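Local coordinates for protein threonine phosphate decarboxylase-like enzyme (Sulfurospirillum multivorans, PDB 6OUX) that decarboxylates L-serine O-phosphate to ethanolamine O-phosphate with pyridoxal phosphate as cofactor, supplying the linker precursor for norcobamide biosynthesis, at residues S340-I352 with N379-D391. Sequence-based numbering, arbitrary orientation.
Sequences SFVISALLVEYGI and NCIVMALKSILKD
Phe-341 opens the interface by touching CG2 of Ile-388 with its CE2, in a contact that illustrates how one knob-into-hole contact can key two helices together. In this PLP-dependent aminotransferase-type fold, helix 339-350 packs on strand 352-356 of the smaller mixed sheet, while helix 375-388 also leans on helix 289-314; the local axes of the pair are 10.3 Å apart at an angle of 121°. Val-342 splits its branches: CG1 meets CD2 of Leu-385, while CG2 reaches CD2 of Leu-389 at 3.8 Å. One turn on, Ala-345 and Leu-346 receive the knob, Ile-388, whose side chain sits among Val-342, Ala-345, Leu-346 and Tyr-350; Ile-388 CD1 comes within 3.6 Å of Ala-345 CB. Leu-346 also sets CD2 3.7 Å from Ala-384 CB and touches Val-354 of strand 352-356. Glu-349 barely touches Ile-388; its carboxylate forms a salt bridge with Arg-9. With CG turned anti to its carbonyl carbon (chi1 -55°), Tyr-350 lays one ring face over Ala-384, whose CB makes a CH-pi contact 3.6 Å from the ring centroid, while Ser-387 OG donates to the phenol OH at 2.8 Å, near the ring plane. A leucine in its place would probably leave Ser-387 without this acceptor and Ala-384 without its aromatic cover. Beyond the turn at Gly-351, Ile-352 begins strand 352-356 and extends CD1 to 3.9 Å from Ala-384 CB.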
# COMPACT_ATOMS: atom_id res chain seq x y z
N SER A 340 10.77 28.97 -13.28
CA SER A 340 9.64 28.76 -14.28
C SER A 340 10.08 28.93 -15.75
O SER A 340 9.72 28.13 -16.62
CB SER A 340 8.41 29.68 -13.97
OG SER A 340 8.81 31.07 -13.97
N PHE A 341 10.91 29.92 -16.01
CA PHE A 341 11.51 30.14 -17.31
C PHE A 341 12.32 28.95 -17.75
O PHE A 341 12.16 28.50 -18.86
CB PHE A 341 12.42 31.36 -17.28
CG PHE A 341 13.25 31.51 -18.51
CD1 PHE A 341 12.69 31.94 -19.73
CD2 PHE A 341 14.61 31.21 -18.48
CE1 PHE A 341 13.48 32.02 -20.86
CE2 PHE A 341 15.39 31.30 -19.62
CZ PHE A 341 14.83 31.69 -20.80
N VAL A 342 13.16 28.44 -16.86
CA VAL A 342 14.04 27.32 -17.15
C VAL A 342 13.24 26.05 -17.32
O VAL A 342 13.44 25.32 -18.28
CB VAL A 342 15.17 27.17 -16.12
CG1 VAL A 342 16.07 25.98 -16.42
CG2 VAL A 342 16.00 28.41 -16.17
N ILE A 343 12.31 25.81 -16.42
CA ILE A 343 11.44 24.62 -16.50
C ILE A 343 10.59 24.53 -17.78
O ILE A 343 10.51 23.48 -18.42
CB ILE A 343 10.62 24.47 -15.23
CG1 ILE A 343 11.55 24.19 -14.07
CG2 ILE A 343 9.53 23.39 -15.34
CD1 ILE A 343 10.96 24.54 -12.67
N SER A 344 10.03 25.67 -18.21
CA SER A 344 9.27 25.73 -19.43
C SER A 344 10.14 25.55 -20.68
O SER A 344 9.74 24.86 -21.61
CB SER A 344 8.51 27.06 -19.48
OG SER A 344 7.58 27.11 -18.44
N ALA A 345 11.31 26.13 -20.71
CA ALA A 345 12.17 25.95 -21.86
C ALA A 345 12.67 24.52 -21.98
O ALA A 345 12.73 23.98 -23.11
CB ALA A 345 13.34 26.92 -21.84
N LEU A 346 13.01 23.90 -20.84
CA LEU A 346 13.40 22.50 -20.84
C LEU A 346 12.29 21.62 -21.39
O LEU A 346 12.57 20.68 -22.15
CB LEU A 346 13.79 22.03 -19.43
CG LEU A 346 15.15 22.56 -18.94
CD1 LEU A 346 15.28 22.49 -17.43
CD2 LEU A 346 16.28 21.81 -19.62
N LEU A 347 11.06 21.86 -20.96
CA LEU A 347 9.93 21.03 -21.45
C LEU A 347 9.72 21.25 -22.98
O LEU A 347 9.77 20.30 -23.80
CB LEU A 347 8.64 21.35 -20.68
CG LEU A 347 8.60 20.69 -19.30
CD1 LEU A 347 7.43 21.22 -18.47
CD2 LEU A 347 8.55 19.18 -19.44
N VAL A 348 9.56 22.51 -23.34
CA VAL A 348 9.07 22.84 -24.69
C VAL A 348 10.15 22.52 -25.71
O VAL A 348 9.90 21.96 -26.76
CB VAL A 348 8.59 24.33 -24.73
CG1 VAL A 348 8.38 24.86 -26.15
CG2 VAL A 348 7.30 24.50 -23.97
N GLU A 349 11.38 22.89 -25.42
CA GLU A 349 12.43 22.88 -26.41
C GLU A 349 13.16 21.54 -26.39
O GLU A 349 13.68 21.11 -27.41
CB GLU A 349 13.33 24.11 -26.19
CG GLU A 349 12.59 25.39 -26.50
CD GLU A 349 13.19 26.68 -25.92
OE1 GLU A 349 14.41 26.75 -25.64
OE2 GLU A 349 12.40 27.64 -25.77
N TYR A 350 13.15 20.84 -25.25
CA TYR A 350 13.95 19.60 -25.12
C TYR A 350 13.25 18.38 -24.58
O TYR A 350 13.84 17.29 -24.53
CB TYR A 350 15.18 19.88 -24.27
CG TYR A 350 16.01 20.99 -24.78
CD1 TYR A 350 15.74 22.29 -24.38
CD2 TYR A 350 17.08 20.77 -25.65
CE1 TYR A 350 16.51 23.35 -24.83
CE2 TYR A 350 17.87 21.85 -26.08
CZ TYR A 350 17.56 23.12 -25.68
OH TYR A 350 18.27 24.23 -26.06
N GLY A 351 11.98 18.51 -24.23
CA GLY A 351 11.26 17.47 -23.52
C GLY A 351 11.83 17.00 -22.16
O GLY A 351 11.63 15.85 -21.75
N ILE A 352 12.51 17.88 -21.46
CA ILE A 352 13.13 17.53 -20.17
C ILE A 352 12.30 18.12 -19.06
O ILE A 352 12.14 19.35 -19.05
CB ILE A 352 14.56 18.07 -20.12
CG1 ILE A 352 15.43 17.34 -21.19
CG2 ILE A 352 15.15 17.85 -18.74
CD1 ILE A 352 16.83 17.87 -21.37
N ASN A 379 23.78 14.00 -20.38
CA ASN A 379 24.45 14.86 -21.35
C ASN A 379 23.42 15.82 -21.96
O ASN A 379 23.71 17.00 -22.11
CB ASN A 379 25.15 13.99 -22.41
CG ASN A 379 26.10 14.77 -23.30
OD1 ASN A 379 27.03 15.43 -22.83
ND2 ASN A 379 25.87 14.69 -24.63
N CYS A 380 22.24 15.30 -22.29
CA CYS A 380 21.15 16.10 -22.85
C CYS A 380 20.71 17.23 -21.89
O CYS A 380 20.48 18.37 -22.28
CB CYS A 380 19.92 15.21 -23.15
SG CYS A 380 20.18 14.06 -24.55
N ILE A 381 20.61 16.90 -20.63
CA ILE A 381 20.28 17.90 -19.63
C ILE A 381 21.35 18.99 -19.58
O ILE A 381 21.02 20.17 -19.54
CB ILE A 381 20.09 17.23 -18.26
CG1 ILE A 381 18.88 16.32 -18.28
CG2 ILE A 381 19.89 18.29 -17.22
CD1 ILE A 381 18.75 15.41 -17.08
N VAL A 382 22.61 18.61 -19.54
CA VAL A 382 23.66 19.59 -19.41
C VAL A 382 23.64 20.54 -20.66
O VAL A 382 23.79 21.78 -20.56
CB VAL A 382 25.05 18.93 -19.27
CG1 VAL A 382 26.12 20.02 -19.28
CG2 VAL A 382 25.16 18.11 -17.99
N MET A 383 23.51 19.91 -21.82
CA MET A 383 23.45 20.62 -23.10
C MET A 383 22.30 21.61 -23.11
O MET A 383 22.52 22.78 -23.38
CB MET A 383 23.38 19.65 -24.30
CG MET A 383 24.77 19.20 -24.75
SD MET A 383 24.89 17.96 -26.10
CE MET A 383 26.59 18.32 -26.55
N ALA A 384 21.10 21.11 -22.82
CA ALA A 384 19.90 21.93 -22.72
C ALA A 384 20.04 23.10 -21.78
O ALA A 384 19.77 24.26 -22.20
CB ALA A 384 18.71 21.10 -22.35
N LEU A 385 20.50 22.86 -20.57
CA LEU A 385 20.78 23.96 -19.61
C LEU A 385 21.77 25.00 -20.11
O LEU A 385 21.59 26.22 -19.85
CB LEU A 385 21.27 23.45 -18.24
CG LEU A 385 20.19 22.79 -17.40
CD1 LEU A 385 20.84 22.05 -16.23
CD2 LEU A 385 19.11 23.73 -16.92
N LYS A 386 22.82 24.55 -20.78
CA LYS A 386 23.87 25.50 -21.18
C LYS A 386 23.31 26.51 -22.22
O LYS A 386 23.55 27.69 -22.17
CB LYS A 386 25.11 24.79 -21.76
CG LYS A 386 26.18 24.52 -20.73
CD LYS A 386 27.48 24.14 -21.41
CE LYS A 386 28.51 23.57 -20.44
NZ LYS A 386 29.00 22.31 -21.06
N SER A 387 22.54 25.97 -23.14
CA SER A 387 21.89 26.71 -24.17
C SER A 387 20.82 27.67 -23.64
O SER A 387 20.82 28.83 -24.01
CB SER A 387 21.28 25.73 -25.17
OG SER A 387 20.15 26.32 -25.80
N ILE A 388 19.92 27.16 -22.79
CA ILE A 388 18.90 27.97 -22.13
C ILE A 388 19.48 29.06 -21.27
O ILE A 388 18.91 30.15 -21.21
CB ILE A 388 17.94 27.11 -21.26
CG1 ILE A 388 17.11 26.18 -22.15
CG2 ILE A 388 17.04 28.00 -20.45
CD1 ILE A 388 16.40 25.05 -21.43
N LEU A 389 20.60 28.81 -20.60
CA LEU A 389 21.19 29.80 -19.71
C LEU A 389 22.32 30.65 -20.33
O LEU A 389 23.02 31.38 -19.60
CB LEU A 389 21.72 29.12 -18.43
CG LEU A 389 20.65 28.37 -17.60
CD1 LEU A 389 21.25 27.66 -16.39
CD2 LEU A 389 19.60 29.38 -17.12
N LYS A 390 22.55 30.49 -21.62
CA LYS A 390 23.54 31.32 -22.31
C LYS A 390 23.07 32.78 -22.19
O LYS A 390 21.88 33.04 -22.41
CB LYS A 390 23.57 30.91 -23.78
CG LYS A 390 24.89 31.12 -24.49
CD LYS A 390 24.73 30.76 -25.96
CE LYS A 390 26.03 30.98 -26.73
NZ LYS A 390 25.83 30.51 -28.13
N ASP A 391 23.92 33.73 -21.83
CA ASP A 391 23.43 35.14 -21.82
C ASP A 391 22.82 35.58 -23.18
O ASP A 391 21.64 35.89 -23.21
CB ASP A 391 24.39 36.17 -21.17
CG ASP A 391 23.72 36.91 -19.97
OD1 ASP A 391 22.62 36.49 -19.53
OD2 ASP A 391 24.28 37.93 -19.49